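Local coordinates for transcriptional regulator, MarR family (PDB 3BJ6), which probably binds DNA as a dimeric helix-turn-helix transcription factor of the MarR family, at residues Gly41-Ala44 and Ile45-Leu49. Numbering follows the deposited sequence.
Sequences GQRA and ILEGL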
loop_
_atom_site.group_PDB
_atom_site.type_symbol
_atom_site.label_atom_id
_atom_site.label_comp_id
_atom_site.label_asym_id
_atom_site.label_seq_id
_atom_site.Cartn_x
_atom_site.Cartn_y
_atom_site.Cartn_z
ATOM N N GLY A 41 -8.059 -11.266 -6.860
ATOM C CA GLY A 41 -8.651 -10.447 -7.926
ATOM C C GLY A 41 -10.122 -10.830 -8.119
ATOM O O GLY A 41 -10.968 -9.962 -8.236
ATOM N N GLN A 42 -10.416 -12.135 -8.171
ATOM C CA GLN A 42 -11.803 -12.593 -8.286
ATOM C C GLN A 42 -12.692 -12.139 -7.113
ATOM O O GLN A 42 -13.813 -11.693 -7.330
ATOM C CB GLN A 42 -11.860 -14.117 -8.464
ATOM C CG GLN A 42 -11.203 -14.575 -9.791
ATOM C CD GLN A 42 -10.850 -16.083 -9.791
ATOM O OE1 GLN A 42 -11.106 -16.799 -8.821
ATOM N NE2 GLN A 42 -10.234 -16.550 -10.889
ATOM N N ARG A 43 -12.178 -12.256 -5.878
ATOM C CA ARG A 43 -12.828 -11.715 -4.691
ATOM C C ARG A 43 -13.184 -10.233 -4.871
ATOM O O ARG A 43 -14.260 -9.841 -4.504
ATOM C CB ARG A 43 -11.903 -11.875 -3.477
ATOM C CG ARG A 43 -12.410 -11.236 -2.184
ATOM C CD ARG A 43 -11.250 -10.857 -1.248
ATOM N NE ARG A 43 -11.794 -10.117 -0.093
ATOM C CZ ARG A 43 -12.200 -8.850 -0.116
ATOM N NH1 ARG A 43 -12.100 -8.117 -1.227
ATOM N NH2 ARG A 43 -12.706 -8.314 0.986
ATOM N N ALA A 44 -12.263 -9.414 -5.386
ATOM C CA ALA A 44 -12.506 -7.967 -5.540
ATOM C C ALA A 44 -13.741 -7.751 -6.439
ATOM O O ALA A 44 -14.606 -6.930 -6.131
ATOM C CB ALA A 44 -11.261 -7.268 -6.175
ATOM N N ILE A 45 -13.828 -8.502 -7.532
ATOM C CA ILE A 45 -14.986 -8.393 -8.454
ATOM C C ILE A 45 -16.280 -8.901 -7.792
ATOM O O ILE A 45 -17.331 -8.264 -7.924
ATOM C CB ILE A 45 -14.717 -9.079 -9.832
ATOM C CG1 ILE A 45 -14.009 -8.086 -10.792
ATOM C CG2 ILE A 45 -16.008 -9.550 -10.527
ATOM C CD1 ILE A 45 -12.664 -7.693 -10.313
ATOM N N LEU A 46 -16.221 -10.043 -7.087
ATOM C CA LEU A 46 -17.415 -10.528 -6.372
ATOM C C LEU A 46 -17.882 -9.515 -5.340
ATOM O O LEU A 46 -19.086 -9.276 -5.161
ATOM C CB LEU A 46 -17.145 -11.902 -5.705
ATOM C CG LEU A 46 -16.685 -13.026 -6.664
ATOM C CD1 LEU A 46 -16.348 -14.313 -5.857
ATOM C CD2 LEU A 46 -17.774 -13.323 -7.717
ATOM N N GLU A 47 -16.936 -8.918 -4.632
ATOM C CA GLU A 47 -17.297 -7.910 -3.628
ATOM C C GLU A 47 -17.933 -6.713 -4.298
ATOM O O GLU A 47 -18.959 -6.242 -3.840
ATOM C CB GLU A 47 -16.089 -7.486 -2.783
ATOM C CG GLU A 47 -16.407 -6.340 -1.807
ATOM C CD GLU A 47 -15.191 -5.893 -0.957
ATOM O OE1 GLU A 47 -14.031 -5.890 -1.465
ATOM O OE2 GLU A 47 -15.423 -5.481 0.199
ATOM N N GLY A 48 -17.339 -6.234 -5.391
ATOM C CA GLY A 48 -17.934 -5.132 -6.155
ATOM C C GLY A 48 -19.371 -5.398 -6.601
ATOM O O GLY A 48 -20.231 -4.542 -6.439
ATOM N N LEU A 49 -19.648 -6.600 -7.120
ATOM C CA LEU A 49 -21.005 -6.945 -7.560
ATOM C C LEU A 49 -21.967 -7.191 -6.398
ATOM O O LEU A 49 -23.178 -7.017 -6.545
ATOM C CB LEU A 49 -20.989 -8.147 -8.515
ATOM C CG LEU A 49 -20.312 -7.775 -9.843
ATOM C CD1 LEU A 49 -20.007 -9.031 -10.719
ATOM C CD2 LEU A 49 -21.166 -6.776 -10.656
HETATM O O HOH W 1 -13.804 -5.041 -3.999
#
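Arg-43 and Glu-47, one helical turn apart, both carry CG anti to the backbone N (chi1 175° in each), and with both chains extended they run side by side to a salt bridge. NH1 of Arg-43 lies 3.0 Å from OE1 of Glu-47. The approach is not coplanar: the guanidinium and carboxylate planes stand 86° apart, and NH1 comes in from above the carboxylate. A water donates to the same OE1, at 2.7 Å, and to Ala-44 O, tying the carboxylate back to the helix backbone. Along the backbone the i to i+4 bonds of an alpha-helix run on, from Ile-45 N to Gly-41 O through to Gly-48 N to Ala-44 O at 2.9 Å. Leu-46 lays its CG 3.2 Å from Gln-42 O, while the methyl CD1 of Ile-45 rests against Gly-41 O at 3.5 Å. The other terminal nitrogen of Arg-43, NH2, forms a salt bridge with Glu-115 of helix 102-123, and Tyr-12 OH of the second subunit is hydrogen-bonded to both this NH2 and Glu-47 OE2, so the ion pair belongs to the dimer interface. Around helix 40-51, Ile-45 packs on helix 68-80, Arg-43 on helices 18-35 and 102-123, and Leu-46 on helix 102-123 and strand 97-100.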